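Local coordinates for protein bradyzoite pseudokinase 1 (Toxoplasma gondii, PDB 6M7Z) that adopts a kinase fold and belongs, as a presumed pseudokinase, with divergent parasite kinases that lack the glycine-rich loop and are linked to parasitophorous vacuole membrane ultrastructure, at residues L108-L113 / I124-S129; A155-L160 / V183-L188. One frame throughout, in Å; residues are numbered along the deposited sequence.

Contact 1: residues L108-L113 / I124-S129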
ATOM      1  N   LEU A 108       1.189  -7.986  -5.254  1.00 44.81           N
ATOM      2  CA  LEU A 108       1.425  -6.553  -5.468  1.00 39.72           C
ATOM      3  C   LEU A 108       0.674  -5.682  -4.444  1.00 35.85           C
ATOM      4  O   LEU A 108       0.562  -4.483  -4.661  1.00 33.53           O
ATOM      5  CB  LEU A 108       0.995  -6.209  -6.902  1.00 39.05           C
ATOM      6  CG  LEU A 108       1.860  -6.821  -8.008  1.00 43.34           C
ATOM      7  CD1 LEU A 108       1.473  -6.245  -9.366  1.00 44.76           C
ATOM      8  CD2 LEU A 108       3.354  -6.584  -7.755  1.00 42.55           C
ATOM      9  N   LEU A 109       0.155  -6.271  -3.357  1.00 37.41           N
ATOM     10  CA  LEU A 109      -0.487  -5.514  -2.282  1.00 36.72           C
ATOM     11  C   LEU A 109       0.361  -5.640  -1.004  1.00 36.41           C
ATOM     12  O   LEU A 109       0.920  -6.712  -0.739  1.00 36.14           O
ATOM     13  CB  LEU A 109      -1.907  -6.037  -2.049  1.00 37.50           C
ATOM     14  CG  LEU A 109      -2.841  -6.009  -3.268  1.00 38.52           C
ATOM     15  CD1 LEU A 109      -4.261  -6.420  -2.897  1.00 39.46           C
ATOM     16  CD2 LEU A 109      -2.878  -4.647  -3.945  1.00 37.56           C
ATOM     17  N   LEU A 110       0.452  -4.541  -0.231  1.00 34.19           N
ATOM     18  CA  LEU A 110       1.217  -4.510   1.010  1.00 33.65           C
ATOM     19  C   LEU A 110       0.707  -5.626   1.926  1.00 34.52           C
ATOM     20  O   LEU A 110      -0.459  -5.633   2.301  1.00 35.82           O
ATOM     21  CB  LEU A 110       1.064  -3.136   1.655  1.00 32.15           C
ATOM     22  CG  LEU A 110       1.802  -2.909   2.986  1.00 32.80           C
ATOM     23  CD1 LEU A 110       3.309  -2.943   2.766  1.00 32.98           C
ATOM     24  CD2 LEU A 110       1.394  -1.567   3.609  1.00 32.39           C
ATOM     25  N   PRO A 111       1.535  -6.625   2.279  1.00 34.46           N
ATOM     26  CA  PRO A 111       1.100  -7.701   3.161  1.00 36.46           C
ATOM     27  C   PRO A 111       1.022  -7.304   4.643  1.00 36.19           C
ATOM     28  O   PRO A 111       1.793  -6.464   5.098  1.00 36.78           O
ATOM     29  CB  PRO A 111       2.166  -8.797   2.973  1.00 36.45           C
ATOM     30  CG  PRO A 111       3.408  -8.071   2.461  1.00 36.53           C
ATOM     31  CD  PRO A 111       2.920  -6.788   1.830  1.00 35.07           C
ATOM     32  N   SER A 112       0.070  -7.916   5.355  1.00 35.44           N
ATOM     33  CA  SER A 112      -0.043  -7.847   6.812  1.00 34.99           C
ATOM     34  C   SER A 112       0.700  -9.034   7.441  1.00 38.03           C
ATOM     35  O   SER A 112       0.580 -10.134   6.947  1.00 38.76           O
ATOM     36  CB  SER A 112      -1.490  -7.854   7.232  1.00 32.91           C
ATOM     37  OG  SER A 112      -1.587  -8.011   8.644  1.00 30.82           O
ATOM     38  N   LEU A 113       1.430  -8.795   8.534  1.00 39.08           N
ATOM     39  CA  LEU A 113       2.084  -9.851   9.324  1.00 37.96           C
ATOM     40  C   LEU A 113       1.249 -10.218  10.558  1.00 37.38           C
ATOM     41  O   LEU A 113       1.658 -11.066  11.337  1.00 41.01           O
ATOM     42  CB  LEU A 113       3.463  -9.365   9.775  1.00 38.48           C
ATOM     43  CG  LEU A 113       4.426  -8.990   8.657  1.00 40.69           C
ATOM     44  CD1 LEU A 113       5.758  -8.513   9.249  1.00 40.70           C
ATOM     45  CD2 LEU A 113       4.642 -10.159   7.685  1.00 42.95           C
ATOM     46  N   ILE A 124      -1.667  -3.151  13.139  1.00 29.09           N
ATOM     47  CA  ILE A 124      -1.371  -3.945  11.978  1.00 29.91           C
ATOM     48  C   ILE A 124       0.142  -3.909  11.776  1.00 28.98           C
ATOM     49  O   ILE A 124       0.722  -2.837  11.682  1.00 30.21           O
ATOM     50  CB  ILE A 124      -2.072  -3.430  10.703  1.00 32.28           C
ATOM     51  CG1 ILE A 124      -3.585  -3.379  10.853  1.00 34.23           C
ATOM     52  CG2 ILE A 124      -1.663  -4.270   9.483  1.00 34.59           C
ATOM     53  CD1 ILE A 124      -4.286  -2.935   9.588  1.00 37.55           C
ATOM     54  N   PHE A 125       0.759  -5.083  11.679  1.00 28.33           N
ATOM     55  CA  PHE A 125       2.172  -5.175  11.430  1.00 27.89           C
ATOM     56  C   PHE A 125       2.388  -5.393   9.923  1.00 28.11           C
ATOM     57  O   PHE A 125       1.619  -6.085   9.249  1.00 28.32           O
ATOM     58  CB  PHE A 125       2.781  -6.243  12.335  1.00 27.61           C
ATOM     59  CG  PHE A 125       2.822  -5.848  13.794  1.00 27.03           C
ATOM     60  CD1 PHE A 125       1.738  -6.073  14.626  1.00 26.49           C
ATOM     61  CD2 PHE A 125       3.934  -5.209  14.326  1.00 27.01           C
ATOM     62  CE1 PHE A 125       1.763  -5.666  15.954  1.00 26.46           C
ATOM     63  CE2 PHE A 125       3.954  -4.798  15.651  1.00 26.70           C
ATOM     64  CZ  PHE A 125       2.871  -5.035  16.472  1.00 26.99           C
ATOM     65  N   HIS A 126       3.427  -4.743   9.397  1.00 28.22           N
ATOM     66  CA  HIS A 126       3.857  -4.855   8.017  1.00 28.62           C
ATOM     67  C   HIS A 126       5.352  -5.120   7.987  1.00 29.07           C
ATOM     68  O   HIS A 126       6.060  -4.762   8.919  1.00 28.86           O
ATOM     69  CB  HIS A 126       3.575  -3.565   7.232  1.00 28.65           C
ATOM     70  CG  HIS A 126       2.134  -3.237   7.094  1.00 28.72           C
ATOM     71  ND1 HIS A 126       1.268  -4.040   6.402  1.00 29.47           N
ATOM     72  CD2 HIS A 126       1.421  -2.184   7.543  1.00 28.62           C
ATOM     73  CE1 HIS A 126       0.058  -3.501   6.441  1.00 30.00           C
ATOM     74  NE2 HIS A 126       0.124  -2.368   7.154  1.00 28.68           N
ATOM     75  N   PRO A 127       5.889  -5.669   6.875  1.00 30.06           N
ATOM     76  CA  PRO A 127       7.326  -5.663   6.662  1.00 31.07           C
ATOM     77  C   PRO A 127       7.767  -4.193   6.660  1.00 31.60           C
ATOM     78  O   PRO A 127       7.016  -3.324   6.194  1.00 30.24           O
ATOM     79  CB  PRO A 127       7.531  -6.306   5.288  1.00 31.82           C
ATOM     80  CG  PRO A 127       6.213  -6.948   4.932  1.00 31.44           C
ATOM     81  CD  PRO A 127       5.147  -6.248   5.744  1.00 30.38           C
ATOM     82  N   LEU A 128       8.950  -3.916   7.214  1.00 33.79           N
ATOM     83  CA  LEU A 128       9.463  -2.567   7.209  1.00 35.51           C
ATOM     84  C   LEU A 128       9.960  -2.262   5.803  1.00 39.07           C
ATOM     85  O   LEU A 128      10.880  -2.904   5.315  1.00 39.00           O
ATOM     86  CB  LEU A 128      10.588  -2.444   8.228  1.00 36.64           C
ATOM     87  CG  LEU A 128      11.266  -1.085   8.273  1.00 38.39           C
ATOM     88  CD1 LEU A 128      10.242   0.043   8.464  1.00 37.38           C
ATOM     89  CD2 LEU A 128      12.332  -1.101   9.372  1.00 38.90           C
ATOM     90  N   SER A 129       9.316  -1.299   5.137  1.00 44.82           N
ATOM     91  CA  SER A 129       9.612  -0.997   3.743  1.00 45.47           C
ATOM     92  C   SER A 129      10.915  -0.194   3.661  1.00 42.27           C
ATOM     93  O   SER A 129      11.306   0.481   4.623  1.00 40.18           O
ATOM     94  CB  SER A 129       8.461  -0.269   3.098  1.00 45.55           C
ATOM     95  OG  SER A 129       8.613   1.144   3.203  1.00 49.93           O
TER
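His126 with Pro111, and Leu113 with Phe125, pin the loop 108-113 to the strand 124-127 through two nearly straight hydrogen bonds. In the first, His126 ND1 gives its hydrogen to Pro111 O at 2.8 Å; the oxygen lies in the imidazole plane, while the nitrogen stands above the plane of the carbonyl. In the second, Leu113 N donates to Phe125 O at 2.8 Å, again from above the carbonyl plane. A weaker CA-H...O contact, from Ser112 CA to the same Phe125 O at 3.4 Å, fills in beside it. In the kinase fold this is where the loop between the helix αC and strand β4 meets strand β5 as it runs into the hinge. His126 NE2, hydrogen-bonded to Lys79, holds the far side of the ring, and Ser112 OG is hydrogen-bonded to Glu115 OE2 and to Gly114 N. Leu110 has CG anti to the backbone N (chi1 180°), which carries CG to 3.6 Å from His126 ND1. Its CD2 lies over the centre of one imidazole face, 3.7 Å from the His126 ring centroid, in a CH-pi contact. Pro111 CG rests 3.9 Å from Pro127 CG, the two rings crossing obliquely. Leu113 CD1 approaches the His126-Pro127 peptide bond, 3.6 Å from His126 C.

Contact 2: residues A155-L160 / V183-L188; sequences AALKSL and VVLGGL
Leu185 drives its side chain from the last position of the short strand 183-185 toward the helix segment 155-160, and meets three helical residues in turn. Its CB lies 3.9 Å from Ala156 CB, and these two residues also have the closest pair of CA atoms; the small methyl group of Ala156 lets the strand approach here, with axes 8.3 Å apart and crossing at -37°. The first torsion of Leu185 sets CG anti to the backbone N (chi1 179°). The branch CD2 of Leu185 lies 4.1 Å from Leu157 CA. Leu185 CD2 is also 4.5 Å from Leu157 CD1, a loose contact. Leu160 comes to the same methyl one turn beyond Ala156, its CD2 4.5 Å from Leu185 CD2.

Next come two glycines. Gly186 gives its carbonyl oxygen to His167 NE2, and Gly187, with a positive phi of 60°, turns the chain. Strand 183-185 corresponds to kinase β8, the residues after it to the DFG region, and the helix to αE. Gly187 and Leu188 probably occupy the first two positions of the DFG motif, so a glycine stands in place of its aspartate, which fits the name pseudokinase.

Leu188 brings the chain back to the helix: its CD2 lies 4.3 Å from Leu160 CD2, so that Leu160 touches both strand-side leucines.

Within the helix, Ala156 O accepts from Ser159 OG at 2.8 Å as well as from Leu160 N, satisfying its polar demand locally. Across the two segments the closest approach of every touching pair is carbon to carbon. What joins helix to strand is buried hydrocarbon meeting at van der Waals distance or slightly beyond, a fit set by shape rather than by the directionality of polar bonds.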
ATOM      1  N   ALA A 155      -0.618  -2.687 -12.593  1.00 41.53           N
ATOM      2  CA  ALA A 155      -0.907  -4.084 -12.294  1.00 45.10           C
ATOM      3  C   ALA A 155      -1.433  -4.205 -10.862  1.00 41.20           C
ATOM      4  O   ALA A 155      -2.344  -4.978 -10.600  1.00 37.95           O
ATOM      5  CB  ALA A 155       0.325  -4.939 -12.487  1.00 47.60           C
ATOM      6  N   ALA A 156      -0.817  -3.448  -9.948  1.00 40.23           N
ATOM      7  CA  ALA A 156      -1.156  -3.511  -8.532  1.00 39.13           C
ATOM      8  C   ALA A 156      -2.611  -3.053  -8.342  1.00 39.37           C
ATOM      9  O   ALA A 156      -3.396  -3.718  -7.644  1.00 37.33           O
ATOM     10  CB  ALA A 156      -0.191  -2.684  -7.737  1.00 34.63           C
ATOM     11  N   LEU A 157      -2.964  -1.948  -9.003  1.00 37.32           N
ATOM     12  CA  LEU A 157      -4.312  -1.400  -8.940  1.00 36.99           C
ATOM     13  C   LEU A 157      -5.323  -2.410  -9.506  1.00 40.03           C
ATOM     14  O   LEU A 157      -6.383  -2.639  -8.915  1.00 35.40           O
ATOM     15  CB  LEU A 157      -4.369  -0.091  -9.736  1.00 34.87           C
ATOM     16  CG  LEU A 157      -5.708   0.643  -9.687  1.00 35.82           C
ATOM     17  CD1 LEU A 157      -6.172   0.825  -8.258  1.00 34.62           C
ATOM     18  CD2 LEU A 157      -5.609   1.987 -10.373  1.00 36.37           C
ATOM     19  N   LYS A 158      -4.980  -3.013 -10.650  1.00 46.14           N
ATOM     20  CA  LYS A 158      -5.826  -4.010 -11.298  1.00 48.50           C
ATOM     21  C   LYS A 158      -6.107  -5.172 -10.339  1.00 41.72           C
ATOM     22  O   LYS A 158      -7.251  -5.640 -10.266  1.00 41.88           O
ATOM     23  CB  LYS A 158      -5.182  -4.538 -12.584  1.00 55.99           C
ATOM     24  CG  LYS A 158      -6.162  -5.286 -13.481  1.00 63.06           C
ATOM     25  CD  LYS A 158      -5.533  -6.133 -14.557  1.00 66.34           C
ATOM     26  CE  LYS A 158      -6.491  -7.178 -15.093  1.00 68.91           C
ATOM     27  NZ  LYS A 158      -5.763  -8.389 -15.542  1.00 70.41           N
ATOM     28  N   SER A 159      -5.076  -5.629  -9.622  1.00 38.14           N
ATOM     29  CA  SER A 159      -5.232  -6.741  -8.698  1.00 40.21           C
ATOM     30  C   SER A 159      -6.239  -6.377  -7.596  1.00 41.27           C
ATOM     31  O   SER A 159      -6.944  -7.245  -7.111  1.00 43.49           O
ATOM     32  CB  SER A 159      -3.898  -7.227  -8.144  1.00 41.23           C
ATOM     33  OG  SER A 159      -3.411  -6.414  -7.081  1.00 40.34           O
ATOM     34  N   LEU A 160      -6.341  -5.091  -7.238  1.00 43.29           N
ATOM     35  CA  LEU A 160      -7.307  -4.655  -6.234  1.00 44.52           C
ATOM     36  C   LEU A 160      -8.716  -4.599  -6.843  1.00 46.52           C
ATOM     37  O   LEU A 160      -9.688  -5.033  -6.224  1.00 38.38           O
ATOM     38  CB  LEU A 160      -6.888  -3.295  -5.672  1.00 45.00           C
ATOM     39  CG  LEU A 160      -7.686  -2.806  -4.463  1.00 46.23           C
ATOM     40  CD1 LEU A 160      -7.432  -3.663  -3.224  1.00 50.53           C
ATOM     41  CD2 LEU A 160      -7.341  -1.361  -4.168  1.00 49.92           C
ATOM     42  N   VAL A 183       7.584  -3.853  -5.477  1.00 38.23           N
ATOM     43  CA  VAL A 183       6.825  -2.626  -5.284  1.00 36.83           C
ATOM     44  C   VAL A 183       5.354  -3.007  -5.127  1.00 34.89           C
ATOM     45  O   VAL A 183       4.796  -3.643  -5.998  1.00 33.67           O
ATOM     46  CB  VAL A 183       7.035  -1.645  -6.447  1.00 37.51           C
ATOM     47  CG1 VAL A 183       6.137  -0.430  -6.338  1.00 39.15           C
ATOM     48  CG2 VAL A 183       8.487  -1.232  -6.560  1.00 37.52           C
ATOM     49  N   VAL A 184       4.748  -2.570  -4.014  1.00 34.68           N
ATOM     50  CA  VAL A 184       3.403  -2.987  -3.606  1.00 34.01           C
ATOM     51  C   VAL A 184       2.526  -1.759  -3.342  1.00 31.80           C
ATOM     52  O   VAL A 184       3.022  -0.700  -2.998  1.00 28.89           O
ATOM     53  CB  VAL A 184       3.433  -3.911  -2.373  1.00 36.22           C
ATOM     54  CG1 VAL A 184       4.255  -5.171  -2.665  1.00 37.94           C
ATOM     55  CG2 VAL A 184       3.940  -3.193  -1.127  1.00 35.18           C
ATOM     56  N   LEU A 185       1.211  -1.961  -3.509  1.00 31.09           N
ATOM     57  CA  LEU A 185       0.207  -0.957  -3.243  1.00 28.90           C
ATOM     58  C   LEU A 185      -0.311  -1.138  -1.821  1.00 28.04           C
ATOM     59  O   LEU A 185      -0.805  -2.205  -1.462  1.00 27.68           O
ATOM     60  CB  LEU A 185      -0.931  -1.108  -4.246  1.00 28.60           C
ATOM     61  CG  LEU A 185      -2.100  -0.142  -4.086  1.00 28.45           C
ATOM     62  CD1 LEU A 185      -1.621   1.312  -4.087  1.00 27.04           C
ATOM     63  CD2 LEU A 185      -3.115  -0.376  -5.194  1.00 28.42           C
ATOM     64  N   GLY A 186      -0.213  -0.059  -1.037  1.00 27.43           N
ATOM     65  CA  GLY A 186      -0.706   0.012   0.347  1.00 27.26           C
ATOM     66  C   GLY A 186      -1.746   1.124   0.493  1.00 26.75           C
ATOM     67  O   GLY A 186      -2.449   1.492  -0.485  1.00 25.02           O
ATOM     68  N   GLY A 187      -1.853   1.642   1.722  1.00 26.61           N
ATOM     69  CA  GLY A 187      -2.852   2.622   2.067  1.00 26.77           C
ATOM     70  C   GLY A 187      -4.266   2.100   1.864  1.00 26.92           C
ATOM     71  O   GLY A 187      -5.147   2.842   1.436  1.00 26.23           O
ATOM     72  N   LEU A 188      -4.486   0.823   2.207  1.00 27.85           N
ATOM     73  CA  LEU A 188      -5.732   0.139   1.868  1.00 28.34           C
ATOM     74  C   LEU A 188      -6.866   0.443   2.852  1.00 28.48           C
ATOM     75  O   LEU A 188      -7.984  -0.040   2.651  1.00 28.06           O
ATOM     76  CB  LEU A 188      -5.454  -1.365   1.809  1.00 30.03           C
ATOM     77  CG  LEU A 188      -4.469  -1.802   0.726  1.00 30.52           C
ATOM     78  CD1 LEU A 188      -4.368  -3.332   0.720  1.00 32.57           C
ATOM     79  CD2 LEU A 188      -4.894  -1.277  -0.640  1.00 29.71           C
TER

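In the fold
Contact 1 closes before contact 2 opens along the chain, and their centres lie about 12 Å apart, yet they touch. The loop 108-113 is the bridge: at its far end it binds strand 121-127 of the four-stranded sheet of the N-lobe, and at its near end it pairs with the C-lobe strand 183-185, Leu108 O standing 2.8 Å from Leu185 N in a probable hydrogen bond. Leu108 CD1 also packs against Ala155 CB of helix 146-161, so loop, strand and helix converge. In protein kinases the αC-β4 loop commonly anchors the N-lobe to αE in this way, and the arrangement here is consistent with that role despite the divergent sequence.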